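Long-range contacts in aminotransferase, class III (PDB 6IO1), which acts as a thermostable (S)-enantioselective omega-transaminase, probably moving amino groups between substrates by way of its pyridoxal 5'-phosphate cofactor: residues V145-R150 with A223-P228; A161-G166 with P176-F181. One frame throughout, in Å; residues are numbered along the deposited sequence.

Interaction 1. Residues V145-R150 with A223-P228; sequences VKILSR and AFIGEP. With PMP (4'-deoxy-4'-aminopyridoxal-5'-phosphate), chain C.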
loop_
_atom_site.group_PDB
_atom_site.type_symbol
_atom_site.label_atom_id
_atom_site.label_comp_id
_atom_site.label_asym_id
_atom_site.label_seq_id
_atom_site.Cartn_x
_atom_site.Cartn_y
_atom_site.Cartn_z
ATOM N N VAL B 145 -19.727 -12.710 5.524
ATOM C CA VAL B 145 -18.423 -12.063 5.649
ATOM C C VAL B 145 -17.261 -13.032 5.447
ATOM O O VAL B 145 -16.117 -12.601 5.260
ATOM C CB VAL B 145 -18.295 -11.365 7.016
ATOM C CG1 VAL B 145 -19.343 -10.271 7.162
ATOM C CG2 VAL B 145 -18.413 -12.381 8.142
ATOM N N LYS B 146 -17.530 -14.335 5.486
ATOM C CA LYS B 146 -16.453 -15.316 5.387
ATOM C C LYS B 146 -15.798 -15.280 4.010
ATOM O O LYS B 146 -16.469 -15.110 2.993
ATOM C CB LYS B 146 -16.981 -16.720 5.677
ATOM C CG LYS B 146 -17.546 -16.894 7.075
ATOM C CD LYS B 146 -17.969 -18.332 7.322
ATOM C CE LYS B 146 -18.777 -18.457 8.603
ATOM N NZ LYS B 146 -19.345 -19.824 8.767
ATOM N N ILE B 147 -14.481 -15.463 3.975
ATOM C CA ILE B 147 -13.721 -15.434 2.731
ATOM C C ILE B 147 -13.070 -16.793 2.526
ATOM O O ILE B 147 -12.349 -17.282 3.405
ATOM C CB ILE B 147 -12.661 -14.317 2.733
ATOM C CG1 ILE B 147 -13.328 -12.950 2.898
ATOM C CG2 ILE B 147 -11.839 -14.363 1.452
ATOM C CD1 ILE B 147 -14.016 -12.446 1.645
ATOM N N LEU B 148 -13.322 -17.398 1.369
ATOM C CA LEU B 148 -12.721 -18.675 1.017
ATOM C C LEU B 148 -11.384 -18.444 0.324
ATOM O O LEU B 148 -11.293 -17.650 -0.619
ATOM C CB LEU B 148 -13.650 -19.486 0.113
ATOM C CG LEU B 148 -14.886 -20.108 0.766
ATOM C CD1 LEU B 148 -15.829 -20.659 -0.293
ATOM C CD2 LEU B 148 -14.490 -21.196 1.753
ATOM N N SER B 149 -10.354 -19.145 0.792
ATOM C CA SER B 149 -9.024 -19.085 0.210
ATOM C C SER B 149 -8.456 -20.497 0.204
ATOM O O SER B 149 -9.112 -21.450 0.633
ATOM C CB SER B 149 -8.121 -18.109 0.972
ATOM O OG SER B 149 -6.920 -17.866 0.259
ATOM N N ARG B 150 -7.237 -20.641 -0.304
ATOM C CA ARG B 150 -6.631 -21.952 -0.457
ATOM C C ARG B 150 -5.264 -22.004 0.211
ATOM O O ARG B 150 -4.593 -20.986 0.394
ATOM C CB ARG B 150 -6.500 -22.335 -1.937
ATOM C CG ARG B 150 -7.823 -22.363 -2.681
ATOM C CD ARG B 150 -7.615 -22.487 -4.178
ATOM N NE ARG B 150 -6.946 -21.315 -4.736
ATOM C CZ ARG B 150 -6.596 -21.194 -6.011
ATOM N NH1 ARG B 150 -6.876 -22.163 -6.872
ATOM N NH2 ARG B 150 -5.988 -20.094 -6.433
ATOM N N ALA B 223 -17.253 -14.358 -0.350
ATOM C CA ALA B 223 -16.528 -14.504 -1.606
ATOM C C ALA B 223 -15.465 -15.591 -1.500
ATOM O O ALA B 223 -15.142 -16.086 -0.417
ATOM C CB ALA B 223 -15.884 -13.178 -2.026
ATOM N N PHE B 224 -14.932 -15.950 -2.668
ATOM C CA PHE B 224 -13.785 -16.834 -2.831
ATOM C C PHE B 224 -12.704 -16.035 -3.544
ATOM O O PHE B 224 -12.981 -15.389 -4.559
ATOM C CB PHE B 224 -14.182 -18.090 -3.632
ATOM C CG PHE B 224 -13.019 -18.949 -4.092
ATOM C CD1 PHE B 224 -12.233 -18.580 -5.178
ATOM C CD2 PHE B 224 -12.749 -20.156 -3.466
ATOM C CE1 PHE B 224 -11.183 -19.375 -5.600
ATOM C CE2 PHE B 224 -11.701 -20.957 -3.889
ATOM C CZ PHE B 224 -10.918 -20.565 -4.957
ATOM N N ILE B 225 -11.481 -16.074 -3.022
ATOM C CA ILE B 225 -10.361 -15.342 -3.602
ATOM C C ILE B 225 -9.277 -16.336 -3.996
ATOM O O ILE B 225 -8.952 -17.249 -3.228
ATOM C CB ILE B 225 -9.816 -14.268 -2.640
ATOM C CG1 ILE B 225 -8.704 -13.462 -3.315
ATOM C CG2 ILE B 225 -9.336 -14.886 -1.331
ATOM C CD1 ILE B 225 -8.378 -12.164 -2.614
ATOM N N GLY B 226 -8.748 -16.181 -5.207
ATOM C CA GLY B 226 -7.693 -17.056 -5.675
ATOM C C GLY B 226 -6.995 -16.492 -6.890
ATOM O O GLY B 226 -7.549 -15.671 -7.628
ATOM N N GLU B 227 -5.763 -16.947 -7.088
ATOM C CA GLU B 227 -4.965 -16.649 -8.270
ATOM C C GLU B 227 -5.249 -17.681 -9.357
ATOM O O GLU B 227 -5.440 -18.862 -9.050
ATOM C CB GLU B 227 -3.476 -16.665 -7.938
ATOM C CG GLU B 227 -3.087 -15.857 -6.708
ATOM C CD GLU B 227 -1.860 -16.417 -6.008
ATOM O OE1 GLU B 227 -0.732 -16.153 -6.475
ATOM O OE2 GLU B 227 -2.024 -17.120 -4.988
ATOM N N PRO B 228 -5.308 -17.274 -10.629
ATOM C CA PRO B 228 -5.474 -18.281 -11.694
ATOM C C PRO B 228 -4.367 -19.318 -11.668
ATOM O O PRO B 228 -4.636 -20.525 -11.740
ATOM C CB PRO B 228 -5.456 -17.438 -12.977
ATOM C CG PRO B 228 -5.838 -16.061 -12.541
ATOM C CD PRO B 228 -5.283 -15.901 -11.158
HETATM N N1 PMP C . -1.194 -10.761 -4.678
HETATM C C2 PMP C . -0.359 -11.610 -5.277
HETATM C C2A PMP C . -0.918 -12.629 -6.221
HETATM C C3 PMP C . 1.017 -11.552 -5.027
HETATM O O3 PMP C . 1.847 -12.434 -5.655
HETATM C C4 PMP C . 1.523 -10.594 -4.143
HETATM C C4A PMP C . 3.002 -10.514 -3.858
HETATM N N4A PMP C . 3.818 -10.963 -4.991
HETATM C C5 PMP C . 0.628 -9.710 -3.523
HETATM C C6 PMP C . -0.715 -9.840 -3.827
HETATM C C5A PMP C . 1.109 -8.664 -2.564
HETATM O O4P PMP C . 1.447 -7.432 -3.274
HETATM P P PMP C . 2.117 -6.175 -2.512
HETATM O O1P PMP C . 2.287 -5.098 -3.565
HETATM O O2P PMP C . 1.145 -5.784 -1.417
HETATM O O3P PMP C . 3.439 -6.685 -1.971
HETATM O O HOH W 1 -4.583 -18.146 -4.763
HETATM O O HOH W 2 -6.823 -18.852 -2.963
HETATM O O HOH W 3 -5.346 -21.958 -9.252
#
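Ala-223 pairs with Ile-147 where strands 146-150 and 221-226 run in parallel, their short axes 28° apart, as neighbours in the mixed seven-stranded large-domain sheet typical of fold-type I pyridoxal-phosphate enzymes. Its carbonyl O receives the backbone N of Leu-148 at 2.9 Å, and its methyl CB lies 4.2 Å from Ile-147 CD1 on the sheet face toward helix 121-138. Phe-224 turns to the other face with Leu-148, where its CD2 rests 3.8 Å from Leu-148 CB. Its CZ lies over one face of the Arg-150 guanidinium, the two planes 62° apart, and stands 3.9 Å from Arg-150 CD. Ile-225 continues the register: its N donates to Leu-148 O at 2.9 Å, and its CG2 meets Ile-147 CG2 at 3.8 Å. The Ile-225 carbonyl accepts from a water that in turn accepts from Arg-150 NE. At Gly-226, Arg-150 NH2 packs on CA so closely that a CB would collide with it. Glu-227 then offers its carbonyl O, whose in-plane lone pair accepts Arg-150 NH2 at 2.9 Å; the bend at chi3 (-65°) turns NE out of the line of the chain. A second water joins NH2 to Glu-227 N and OE2. Tyr-154 N also binds OE2, while Gly-231 N holds OE1, which touches PMP C2A at 3.5 Å. Near Pro-228 O, a third water accepts from Arg-150 NH1, which is also hydrogen-bonded to Tyr-242 OH. Paired strands thus give way to a guanidinium shared among a carbonyl, waters and a tyrosine hydroxyl, a second shell likely to steady the backbone of the cofactor-pocket residue Glu-227.

Interaction 2. Residues A161-G166 with P176-F181; sequences ALSATG and PRPPGF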
loop_
_atom_site.group_PDB
_atom_site.type_symbol
_atom_site.label_atom_id
_atom_site.label_comp_id
_atom_site.label_asym_id
_atom_site.label_seq_id
_atom_site.Cartn_x
_atom_site.Cartn_y
_atom_site.Cartn_z
ATOM N N ALA B 161 -5.641 -9.506 3.519
ATOM C CA ALA B 161 -4.816 -10.268 2.584
ATOM C C ALA B 161 -3.930 -11.266 3.320
ATOM O O ALA B 161 -3.791 -12.420 2.893
ATOM C CB ALA B 161 -3.965 -9.324 1.731
ATOM N N LEU B 162 -3.367 -10.853 4.460
ATOM C CA LEU B 162 -2.545 -11.763 5.249
ATOM C C LEU B 162 -3.338 -13.000 5.648
ATOM O O LEU B 162 -2.817 -14.121 5.610
ATOM C CB LEU B 162 -1.996 -11.044 6.484
ATOM C CG LEU B 162 -1.200 -11.863 7.509
ATOM C CD1 LEU B 162 -0.033 -12.615 6.875
ATOM C CD2 LEU B 162 -0.709 -10.972 8.641
ATOM N N SER B 163 -4.603 -12.818 6.034
ATOM C CA SER B 163 -5.450 -13.968 6.326
ATOM C C SER B 163 -5.750 -14.768 5.064
ATOM O O SER B 163 -5.790 -16.003 5.102
ATOM C CB SER B 163 -6.745 -13.516 6.998
ATOM O OG SER B 163 -6.493 -12.926 8.260
ATOM N N ALA B 164 -5.981 -14.079 3.941
ATOM C CA ALA B 164 -6.275 -14.774 2.691
ATOM C C ALA B 164 -5.110 -15.655 2.254
ATOM O O ALA B 164 -5.318 -16.741 1.699
ATOM C CB ALA B 164 -6.624 -13.766 1.597
ATOM N N THR B 165 -3.883 -15.197 2.482
ATOM C CA THR B 165 -2.703 -15.978 2.138
ATOM C C THR B 165 -2.709 -17.318 2.865
ATOM O O THR B 165 -3.021 -17.395 4.056
ATOM C CB THR B 165 -1.439 -15.190 2.490
ATOM O OG1 THR B 165 -1.280 -14.102 1.570
ATOM C CG2 THR B 165 -0.202 -16.074 2.443
ATOM N N GLY B 166 -2.363 -18.381 2.138
ATOM C CA GLY B 166 -2.390 -19.727 2.674
ATOM C C GLY B 166 -1.051 -20.341 3.016
ATOM O O GLY B 166 -0.993 -21.556 3.260
ATOM N N PRO B 176 -2.309 -12.124 16.222
ATOM C CA PRO B 176 -3.620 -12.529 15.706
ATOM C C PRO B 176 -3.908 -11.919 14.343
ATOM O O PRO B 176 -3.404 -10.848 13.990
ATOM C CB PRO B 176 -4.597 -12.006 16.766
ATOM C CG PRO B 176 -3.882 -10.869 17.410
ATOM C CD PRO B 176 -2.414 -11.189 17.355
ATOM N N ARG B 177 -4.775 -12.597 13.585
ATOM C CA ARG B 177 -5.152 -12.156 12.214
ATOM C C ARG B 177 -6.666 -11.923 12.154
ATOM O O ARG B 177 -7.377 -12.451 13.031
ATOM C CB ARG B 177 -4.718 -13.190 11.171
ATOM C CG ARG B 177 -3.231 -13.511 11.189
ATOM C CD ARG B 177 -2.866 -14.558 10.154
ATOM N NE ARG B 177 -3.650 -15.776 10.304
ATOM C CZ ARG B 177 -3.317 -16.792 11.092
ATOM N NH1 ARG B 177 -4.094 -17.859 11.161
ATOM N NH2 ARG B 177 -2.207 -16.738 11.807
ATOM N N PRO B 178 -7.185 -11.129 11.191
ATOM C CA PRO B 178 -8.623 -10.860 11.109
ATOM C C PRO B 178 -9.413 -12.160 10.904
ATOM O O PRO B 178 -9.016 -12.970 10.086
ATOM C CB PRO B 178 -8.756 -9.974 9.863
ATOM C CG PRO B 178 -7.382 -9.366 9.686
ATOM C CD PRO B 178 -6.422 -10.441 10.149
ATOM N N PRO B 179 -10.526 -12.368 11.643
ATOM C CA PRO B 179 -11.338 -13.583 11.524
ATOM C C PRO B 179 -12.253 -13.596 10.289
ATOM O O PRO B 179 -12.566 -12.537 9.777
ATOM C CB PRO B 179 -12.190 -13.549 12.800
ATOM C CG PRO B 179 -12.373 -12.073 13.069
ATOM C CD PRO B 179 -11.068 -11.438 12.637
ATOM N N GLY B 180 -12.641 -14.796 9.847
ATOM C CA GLY B 180 -13.539 -14.960 8.724
ATOM C C GLY B 180 -12.937 -15.569 7.478
ATOM O O GLY B 180 -13.554 -15.481 6.411
ATOM N N PHE B 181 -11.757 -16.168 7.562
ATOM C CA PHE B 181 -11.098 -16.738 6.394
ATOM C C PHE B 181 -11.028 -18.253 6.519
ATOM O O PHE B 181 -10.623 -18.779 7.560
ATOM C CB PHE B 181 -9.701 -16.139 6.217
ATOM C CG PHE B 181 -9.715 -14.697 5.790
ATOM C CD1 PHE B 181 -10.112 -13.702 6.671
ATOM C CD2 PHE B 181 -9.346 -14.336 4.505
ATOM C CE1 PHE B 181 -10.130 -12.377 6.281
ATOM C CE2 PHE B 181 -9.363 -13.012 4.109
ATOM C CZ PHE B 181 -9.756 -12.031 4.999
#
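This is a packing contact between a helix end and a loop, with one hydrogen bond in it: Ser-163, near the C-terminal end of helix 159-164, fits between Pro-178 of the loop and Phe-181, the first residue of strand 181-184. The evidence centres on Ser-163. Its CB sits over the centre of the Phe-181 ring, 3.4 Å from the centroid and 13° off the ring normal, which defines a CH-pi contact. Its OG stands anti to the carbonyl carbon (chi1 -64°) and donates to Pro-178 O at 3.1 Å, on a lone pair in the carbonyl plane. The same OG lies 3.1 Å from Pro-178 CD and 3.4 Å from Arg-177 CB, so the hydroxyl is closely packed as well as bonded. Farther across the ring, Phe-181 CD2 approaches Ala-164 N obliquely at 3.4 Å, and CE2 meets the methyl CB of Ala-164 at 3.8 Å. At the loop's other end, Arg-177 CD passes Leu-162 CG at 4.1 Å, the two side chains crossing at about a right angle. Arg-177 also makes a cation-pi contact with Trp-171. An alanine in place of Phe-181 would probably leave Ser-163 CB without its aromatic face and open a gap beside the Ala-164 methyl, because the whole ring would be gone. The loop lies at the subunit interface: Pro-178 packs on Pro-178 of the second subunit, and Pro-179 on its Arg-177. Like residues meeting in this way are consistent with a nearby twofold axis, and dimers built on the large domain are typical of fold-type I aminotransferases, the group to which class III belongs.

How the interactions relate
Interaction 1 lies deep in the large sheet and is almost wholly buried, whereas interaction 2 is partly buried and borders the second subunit. Strand 146-150 connects them: on one side it pairs with 221-226, on the other with the strand that Phe-181 begins, and Ile-147 N probably bonds Gly-180 O. Phe-181 also packs on Ile-147 CB, so the ring meeting the helix end in 161-166 touches the sheet too. Their chemistry differs accordingly. In 145-150 with 223-228, backbone pairing passes into a water-bridged arginine network beside the cofactor pocket; in 161-166 with 176-181, one hydroxyl-to-carbonyl hydrogen bond and aromatic packing join a helix end to a loop.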